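Local coordinates for protein fructokinase (Vibrio cholerae serotype O1, PDB 5EYN) that catalyses the phosphorylation of fructose with ATP, as a metal-binding sugar kinase of the PfkB family, at residues 121-133 / 144-158. Residues are numbered along the deposited sequence; the frame is centred on the assembly and turned at random.
Sequences ADQFLQLSDIPSF and IALANQPSRSSTFAA
The side-chain amides of Gln123 and Asn148 meet with their planes at 89° to each other. Asn148 ND2 donates to Gln123 OE1 at 2.8 Å. The acceptor lies close to the Asn148 amide plane, while the donor is tilted from the carbonyl plane of Gln123. Gln123 NE2 donates to two acceptors, both close to the plane of its amide. One is Ile144 O, 2.9 Å from Gln123 NE2 in a nearly straight hydrogen bond (N-H...O 166°). The other is Asp122 OD1; OD2 of the same carboxylate is hydrogen-bonded to Ser120 OG. Gln123 NE2 and Ala147 N grip Ile144 O from opposite faces of its carbonyl plane. The bend of Gln123 at chi2 (-63°) turns its amide toward the backbone of Ile144 and the side chain of Asn148, and hydrogen bonds at OE1 and NE2 fix the rotation of the amide. The Phe124 ring has Ala121 O at its edge and stacks with His96. Pro150 CD approaches it obliquely, 3.8 Å from Phe124 CD2. Phe133 carries Pro131 O over one face and Ala158 O at its edge.

Pro150 follows a cis peptide bond. Next to it, Ser151 N donates to Gln123 O at 3.0 Å, from above the carbonyl plane. Ser154 OG lies 2.7 Å from Leu125 O, with Pro150 O also within its reach. Leu125 CD2 packs on Ser154 CB and Thr155 OG1. Farther along the helix, Leu127 CD2 presses tightly on Ala157 CB (3.4 Å), and Ile130 CD1 rests on Ala158.

The contact lays the loop between strands 113-115 and 138-142 along the first turns of helix 151-165. This helix links parallel strands 138-142 and 168-172 as a beta-alpha-beta crossover of the ribokinase-like fold. Ile144 lines the fructose pocket, and Asp122 touches the fructose-binding Asp26, so the Gln123 network borders the sugar site.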
ATOM      1  N   ALA A 121       1.535   8.877  -6.348  1.00  6.89           N
ATOM      2  CA  ALA A 121       2.435   9.831  -6.961  1.00  7.74           C
ATOM      3  C   ALA A 121       1.973  10.324  -8.328  1.00  7.58           C
ATOM      4  O   ALA A 121       2.173  11.487  -8.677  1.00  7.83           O
ATOM      5  CB  ALA A 121       3.820   9.206  -7.088  1.00  9.10           C
ATOM      6  N   ASP A 122       1.396   9.425  -9.110  1.00  7.63           N
ATOM      7  CA  ASP A 122       0.951   9.749 -10.460  1.00  7.14           C
ATOM      8  C   ASP A 122      -0.110  10.838 -10.473  1.00  7.53           C
ATOM      9  O   ASP A 122      -0.252  11.535 -11.468  1.00  7.36           O
ATOM     10  CB  ASP A 122       0.423   8.477 -11.153  1.00  7.05           C
ATOM     11  CG  ASP A 122      -0.566   7.735 -10.300  1.00  7.22           C
ATOM     12  OD1 ASP A 122      -1.782   7.874 -10.530  1.00  7.51           O
ATOM     13  OD2 ASP A 122      -0.124   7.024  -9.368  1.00  7.61           O
ATOM     14  N   GLN A 123      -0.841  10.985  -9.374  1.00  7.00           N
ATOM     15  CA  GLN A 123      -1.862  12.019  -9.272  1.00  7.14           C
ATOM     16  C   GLN A 123      -1.281  13.430  -9.204  1.00  7.74           C
ATOM     17  O   GLN A 123      -2.010  14.422  -9.324  1.00  7.66           O
ATOM     18  CB  GLN A 123      -2.769  11.755  -8.061  1.00  7.13           C
ATOM     19  CG  GLN A 123      -3.546  10.460  -8.179  1.00  6.76           C
ATOM     20  CD  GLN A 123      -4.486  10.478  -9.356  1.00  7.43           C
ATOM     21  OE1 GLN A 123      -5.506  11.140  -9.317  1.00  7.61           O
ATOM     22  NE2 GLN A 123      -4.146   9.750 -10.418  1.00  6.88           N
ATOM     23  N   PHE A 124       0.038  13.508  -9.069  1.00  7.71           N
ATOM     24  CA  PHE A 124       0.736  14.782  -8.963  1.00  8.66           C
ATOM     25  C   PHE A 124       1.533  15.152 -10.209  1.00  8.77           C
ATOM     26  O   PHE A 124       2.389  16.029 -10.168  1.00 10.42           O
ATOM     27  CB  PHE A 124       1.588  14.780  -7.696  1.00  8.71           C
ATOM     28  CG  PHE A 124       0.751  14.689  -6.464  1.00  9.52           C
ATOM     29  CD1 PHE A 124       0.407  13.464  -5.924  1.00  9.74           C
ATOM     30  CD2 PHE A 124       0.238  15.837  -5.883  1.00 10.28           C
ATOM     31  CE1 PHE A 124      -0.398  13.387  -4.821  1.00 10.30           C
ATOM     32  CE2 PHE A 124      -0.566  15.764  -4.782  1.00 10.48           C
ATOM     33  CZ  PHE A 124      -0.882  14.541  -4.238  1.00 10.77           C
ATOM     34  N   LEU A 125       1.208  14.505 -11.321  1.00  9.02           N
ATOM     35  CA  LEU A 125       1.737  14.893 -12.624  1.00  8.79           C
ATOM     36  C   LEU A 125       1.587  16.402 -12.831  1.00  9.70           C
ATOM     37  O   LEU A 125       0.491  16.948 -12.695  1.00  9.83           O
ATOM     38  CB  LEU A 125       1.009  14.139 -13.737  1.00  8.59           C
ATOM     39  CG  LEU A 125       1.569  14.355 -15.137  1.00 10.25           C
ATOM     40  CD1 LEU A 125       2.791  13.491 -15.346  1.00 11.88           C
ATOM     41  CD2 LEU A 125       0.526  14.049 -16.191  1.00 10.20           C
ATOM     42  N   GLN A 126       2.687  17.054 -13.188  1.00 11.54           N
ATOM     43  CA  GLN A 126       2.711  18.495 -13.439  1.00 14.70           C
ATOM     44  C   GLN A 126       2.839  18.799 -14.928  1.00 13.02           C
ATOM     45  O   GLN A 126       3.242  17.949 -15.725  1.00 13.52           O
ATOM     46  CB  GLN A 126       3.889  19.141 -12.712  1.00 19.27           C
ATOM     47  CG  GLN A 126       3.851  18.961 -11.208  1.00 23.61           C
ATOM     48  CD  GLN A 126       5.047  19.573 -10.511  1.00 26.89           C
ATOM     49  OE1 GLN A 126       5.903  20.188 -11.146  1.00 29.47           O
ATOM     50  NE2 GLN A 126       5.117  19.396  -9.202  1.00 28.40           N
ATOM     51  N   LEU A 127       2.540  20.037 -15.301  1.00 14.23           N
ATOM     52  CA  LEU A 127       2.666  20.443 -16.693  1.00 15.78           C
ATOM     53  C   LEU A 127       4.089  20.251 -17.199  1.00 16.62           C
ATOM     54  O   LEU A 127       4.300  19.866 -18.349  1.00 17.23           O
ATOM     55  CB  LEU A 127       2.240  21.890 -16.874  1.00 17.22           C
ATOM     56  CG  LEU A 127       0.749  22.143 -16.700  1.00 17.39           C
ATOM     57  CD1 LEU A 127       0.491  23.642 -16.688  1.00 17.99           C
ATOM     58  CD2 LEU A 127      -0.032  21.458 -17.814  1.00 17.02           C
ATOM     59  N   SER A 128       5.072  20.485 -16.341  1.00 17.49           N
ATOM     60  CA  SER A 128       6.462  20.372 -16.768  1.00 19.43           C
ATOM     61  C   SER A 128       6.916  18.924 -16.944  1.00 18.78           C
ATOM     62  O   SER A 128       8.014  18.689 -17.440  1.00 20.07           O
ATOM     63  CB  SER A 128       7.381  21.085 -15.775  1.00 21.35           C
ATOM     64  OG  SER A 128       7.281  20.512 -14.484  1.00 21.96           O
ATOM     65  N   ASP A 129       6.086  17.959 -16.546  1.00 16.02           N
ATOM     66  CA  ASP A 129       6.420  16.556 -16.756  1.00 15.24           C
ATOM     67  C   ASP A 129       6.120  16.098 -18.179  1.00 13.57           C
ATOM     68  O   ASP A 129       6.528  15.020 -18.582  1.00 14.21           O
ATOM     69  CB  ASP A 129       5.626  15.662 -15.803  1.00 15.15           C
ATOM     70  CG  ASP A 129       5.973  15.882 -14.342  1.00 16.49           C
ATOM     71  OD1 ASP A 129       5.108  15.567 -13.505  1.00 15.24           O
ATOM     72  OD2 ASP A 129       7.097  16.330 -14.022  1.00 18.31           O
ATOM     73  N   ILE A 130       5.388  16.903 -18.938  1.00 12.91           N
ATOM     74  CA  ILE A 130       4.966  16.478 -20.261  1.00 11.28           C
ATOM     75  C   ILE A 130       6.151  16.623 -21.218  1.00 10.85           C
ATOM     76  O   ILE A 130       6.767  17.677 -21.270  1.00 12.18           O
ATOM     77  CB  ILE A 130       3.805  17.338 -20.770  1.00 10.78           C
ATOM     78  CG1 ILE A 130       2.606  17.251 -19.814  1.00 11.59           C
ATOM     79  CG2 ILE A 130       3.411  16.910 -22.173  1.00 12.07           C
ATOM     80  CD1 ILE A 130       1.558  18.313 -20.081  1.00 12.85           C
ATOM     81  N   PRO A 131       6.481  15.571 -21.983  1.00 10.75           N
ATOM     82  CA  PRO A 131       7.604  15.623 -22.924  1.00 11.51           C
ATOM     83  C   PRO A 131       7.197  16.242 -24.247  1.00 12.30           C
ATOM     84  O   PRO A 131       6.023  16.514 -24.492  1.00 12.18           O
ATOM     85  CB  PRO A 131       7.957  14.153 -23.124  1.00 13.20           C
ATOM     86  CG  PRO A 131       6.674  13.453 -22.949  1.00 13.62           C
ATOM     87  CD  PRO A 131       5.889  14.227 -21.917  1.00 12.14           C
ATOM     88  N   SER A 132       8.182  16.496 -25.091  1.00 12.96           N
ATOM     89  CA  SER A 132       7.909  17.076 -26.393  1.00 13.82           C
ATOM     90  C   SER A 132       7.293  16.012 -27.293  1.00 13.32           C
ATOM     91  O   SER A 132       7.776  14.876 -27.356  1.00 14.63           O
ATOM     92  CB  SER A 132       9.192  17.618 -27.013  1.00 18.71           C
ATOM     93  OG  SER A 132      10.089  16.549 -27.259  1.00 24.39           O
ATOM     94  N   PHE A 133       6.214  16.399 -27.969  1.00 12.56           N
ATOM     95  CA  PHE A 133       5.491  15.522 -28.870  1.00 13.67           C
ATOM     96  C   PHE A 133       5.765  15.938 -30.306  1.00 14.64           C
ATOM     97  O   PHE A 133       6.149  17.080 -30.579  1.00 16.31           O
ATOM     98  CB  PHE A 133       3.984  15.626 -28.629  1.00 11.66           C
ATOM     99  CG  PHE A 133       3.525  15.162 -27.274  1.00 11.00           C
ATOM    100  CD1 PHE A 133       4.132  14.104 -26.614  1.00 10.78           C
ATOM    101  CD2 PHE A 133       2.454  15.797 -26.665  1.00 11.12           C
ATOM    102  CE1 PHE A 133       3.660  13.688 -25.378  1.00 10.83           C
ATOM    103  CE2 PHE A 133       1.988  15.379 -25.448  1.00 10.75           C
ATOM    104  CZ  PHE A 133       2.601  14.332 -24.799  1.00 10.88           C
ATOM    105  N   ILE A 144      -7.731   7.144 -14.605  1.00  5.96           N
ATOM    106  CA  ILE A 144      -7.100   7.424 -13.336  1.00  5.95           C
ATOM    107  C   ILE A 144      -6.270   8.707 -13.451  1.00  6.84           C
ATOM    108  O   ILE A 144      -6.154   9.468 -12.489  1.00  6.93           O
ATOM    109  CB  ILE A 144      -6.284   6.224 -12.827  1.00  6.17           C
ATOM    110  CG1 ILE A 144      -7.221   5.262 -12.111  1.00  6.49           C
ATOM    111  CG2 ILE A 144      -5.155   6.664 -11.883  1.00  6.90           C
ATOM    112  CD1 ILE A 144      -6.535   4.029 -11.565  1.00  6.48           C
ATOM    113  N   ALA A 145      -5.713   8.975 -14.623  1.00  5.64           N
ATOM    114  CA  ALA A 145      -4.922  10.182 -14.806  1.00  6.57           C
ATOM    115  C   ALA A 145      -5.765  11.442 -14.659  1.00  6.73           C
ATOM    116  O   ALA A 145      -5.228  12.512 -14.406  1.00  6.83           O
ATOM    117  CB  ALA A 145      -4.250  10.158 -16.170  1.00  6.67           C
ATOM    118  N   LEU A 146      -7.073  11.291 -14.813  1.00  6.24           N
ATOM    119  CA  LEU A 146      -8.019  12.386 -14.702  1.00  6.28           C
ATOM    120  C   LEU A 146      -8.678  12.441 -13.340  1.00  7.10           C
ATOM    121  O   LEU A 146      -9.533  13.275 -13.115  1.00  7.74           O
ATOM    122  CB  LEU A 146      -9.117  12.202 -15.740  1.00  7.25           C
ATOM    123  CG  LEU A 146      -8.627  11.933 -17.163  1.00  7.98           C
ATOM    124  CD1 LEU A 146      -9.807  11.752 -18.100  1.00  8.12           C
ATOM    125  CD2 LEU A 146      -7.707  13.054 -17.652  1.00  9.48           C
ATOM    126  N   ALA A 147      -8.318  11.552 -12.418  1.00  6.86           N
ATOM    127  CA  ALA A 147      -9.101  11.438 -11.194  1.00  6.92           C
ATOM    128  C   ALA A 147      -8.978  12.635 -10.265  1.00  7.42           C
ATOM    129  O   ALA A 147      -9.976  13.041  -9.679  1.00  9.03           O
ATOM    130  CB  ALA A 147      -8.770  10.135 -10.447  1.00  7.56           C
ATOM    131  N   ASN A 148      -7.761  13.143 -10.082  1.00  6.67           N
ATOM    132  CA  ASN A 148      -7.534  14.246  -9.157  1.00  7.68           C
ATOM    133  C   ASN A 148      -6.552  15.220  -9.749  1.00  7.80           C
ATOM    134  O   ASN A 148      -5.822  14.893 -10.673  1.00  7.88           O
ATOM    135  CB  ASN A 148      -6.992  13.738  -7.828  1.00  8.18           C
ATOM    136  CG  ASN A 148      -7.892  12.714  -7.198  1.00  9.05           C
ATOM    137  OD1 ASN A 148      -8.914  13.040  -6.587  1.00  9.93           O
ATOM    138  ND2 ASN A 148      -7.518  11.464  -7.338  1.00  8.94           N
ATOM    139  N   GLN A 149      -6.552  16.436  -9.219  1.00  8.74           N
ATOM    140  CA  GLN A 149      -5.551  17.414  -9.588  1.00  8.51           C
ATOM    141  C   GLN A 149      -4.272  17.191  -8.812  1.00  8.27           C
ATOM    142  O   GLN A 149      -4.318  16.721  -7.683  1.00  9.58           O
ATOM    143  CB  GLN A 149      -6.063  18.817  -9.272  1.00  7.89           C
ATOM    144  CG  GLN A 149      -7.342  19.187  -9.981  1.00  9.03           C
ATOM    145  CD  GLN A 149      -7.164  19.327 -11.486  1.00  8.98           C
ATOM    146  OE1 GLN A 149      -6.064  19.160 -12.028  1.00  9.21           O
ATOM    147  NE2 GLN A 149      -8.257  19.577 -12.172  1.00  9.24           N
ATOM    148  N   PRO A 150      -3.119  17.589  -9.377  1.00  8.64           N
ATOM    149  CA  PRO A 150      -2.960  18.271 -10.662  1.00  8.56           C
ATOM    150  C   PRO A 150      -2.937  17.354 -11.880  1.00  8.46           C
ATOM    151  O   PRO A 150      -2.895  17.833 -13.014  1.00  8.53           O
ATOM    152  CB  PRO A 150      -1.600  18.962 -10.513  1.00  9.42           C
ATOM    153  CG  PRO A 150      -0.827  18.037  -9.609  1.00  9.98           C
ATOM    154  CD  PRO A 150      -1.857  17.553  -8.616  1.00  9.63           C
ATOM    155  N   SER A 151      -2.922  16.041 -11.684  1.00  7.54           N
ATOM    156  CA  SER A 151      -2.802  15.160 -12.841  1.00  7.15           C
ATOM    157  C   SER A 151      -3.910  15.383 -13.852  1.00  6.56           C
ATOM    158  O   SER A 151      -3.671  15.338 -15.052  1.00  7.18           O
ATOM    159  CB  SER A 151      -2.761  13.702 -12.407  1.00  7.39           C
ATOM    160  OG  SER A 151      -2.699  12.854 -13.543  1.00  7.24           O
ATOM    161  N   ARG A 152      -5.120  15.645 -13.390  1.00  6.71           N
ATOM    162  CA  ARG A 152      -6.244  15.806 -14.302  1.00  7.27           C
ATOM    163  C   ARG A 152      -5.978  16.944 -15.290  1.00  8.07           C
ATOM    164  O   ARG A 152      -5.988  16.745 -16.492  1.00  7.68           O
ATOM    165  CB  ARG A 152      -7.540  16.046 -13.515  1.00  7.85           C
ATOM    166  CG  ARG A 152      -8.753  16.306 -14.417  1.00  7.73           C
ATOM    167  CD  ARG A 152      -9.985  16.754 -13.658  1.00  7.14           C
ATOM    168  NE  ARG A 152     -10.391  15.839 -12.594  1.00  8.15           N
ATOM    169  CZ  ARG A 152     -11.396  16.062 -11.764  1.00  8.59           C
ATOM    170  NH1 ARG A 152     -12.086  17.198 -11.859  1.00  9.15           N
ATOM    171  NH2 ARG A 152     -11.729  15.206 -10.830  1.00  9.09           N
ATOM    172  N   SER A 153      -5.698  18.130 -14.774  1.00  7.54           N
ATOM    173  CA  SER A 153      -5.420  19.257 -15.649  1.00  8.52           C
ATOM    174  C   SER A 153      -4.137  19.055 -16.451  1.00  8.08           C
ATOM    175  O   SER A 153      -4.069  19.460 -17.612  1.00  8.46           O
ATOM    176  CB  SER A 153      -5.404  20.581 -14.878  1.00  9.44           C
ATOM    177  OG  SER A 153      -4.470  20.604 -13.821  1.00 11.30           O
ATOM    178  N   SER A 154      -3.122  18.428 -15.866  1.00  7.74           N
ATOM    179  CA  SER A 154      -1.888  18.188 -16.612  1.00  7.73           C
ATOM    180  C   SER A 154      -2.123  17.250 -17.793  1.00  7.78           C
ATOM    181  O   SER A 154      -1.574  17.439 -18.868  1.00  8.10           O
ATOM    182  CB  SER A 154      -0.797  17.600 -15.714  1.00  8.29           C
ATOM    183  OG  SER A 154      -0.425  18.515 -14.706  1.00  9.07           O
ATOM    184  N   THR A 155      -2.960  16.253 -17.586  1.00  7.44           N
ATOM    185  CA  THR A 155      -3.215  15.262 -18.599  1.00  7.37           C
ATOM    186  C   THR A 155      -4.077  15.858 -19.698  1.00  7.91           C
ATOM    187  O   THR A 155      -3.850  15.629 -20.872  1.00  7.57           O
ATOM    188  CB  THR A 155      -3.869  14.016 -17.964  1.00  7.71           C
ATOM    189  OG1 THR A 155      -2.959  13.432 -17.025  1.00  7.68           O
ATOM    190  CG2 THR A 155      -4.197  13.019 -19.019  1.00  7.77           C
ATOM    191  N   PHE A 156      -5.073  16.651 -19.331  1.00  7.42           N
ATOM    192  CA  PHE A 156      -5.825  17.357 -20.369  1.00  8.12           C
ATOM    193  C   PHE A 156      -4.921  18.292 -21.192  1.00  8.22           C
ATOM    194  O   PHE A 156      -5.113  18.430 -22.400  1.00  9.33           O
ATOM    195  CB  PHE A 156      -7.011  18.131 -19.795  1.00  8.67           C
ATOM    196  CG  PHE A 156      -8.223  17.280 -19.561  1.00  8.12           C
ATOM    197  CD1 PHE A 156      -8.883  16.694 -20.619  1.00  9.74           C
ATOM    198  CD2 PHE A 156      -8.738  17.114 -18.289  1.00  9.14           C
ATOM    199  CE1 PHE A 156     -10.009  15.927 -20.404  1.00  9.94           C
ATOM    200  CE2 PHE A 156      -9.860  16.348 -18.079  1.00  9.16           C
ATOM    201  CZ  PHE A 156     -10.498  15.757 -19.133  1.00  9.96           C
ATOM    202  N   ALA A 157      -3.938  18.918 -20.555  1.00  8.34           N
ATOM    203  CA  ALA A 157      -3.000  19.763 -21.292  1.00  9.26           C
ATOM    204  C   ALA A 157      -2.168  18.910 -22.235  1.00  8.69           C
ATOM    205  O   ALA A 157      -1.936  19.295 -23.370  1.00  9.19           O
ATOM    206  CB  ALA A 157      -2.109  20.549 -20.341  1.00  9.22           C
ATOM    207  N   ALA A 158      -1.725  17.745 -21.771  1.00  8.75           N
ATOM    208  CA  ALA A 158      -0.951  16.851 -22.624  1.00  8.49           C
ATOM    209  C   ALA A 158      -1.768  16.447 -23.842  1.00  8.83           C
ATOM    210  O   ALA A 158      -1.268  16.445 -24.954  1.00  8.75           O
ATOM    211  CB  ALA A 158      -0.504  15.628 -21.860  1.00  8.54           C
TER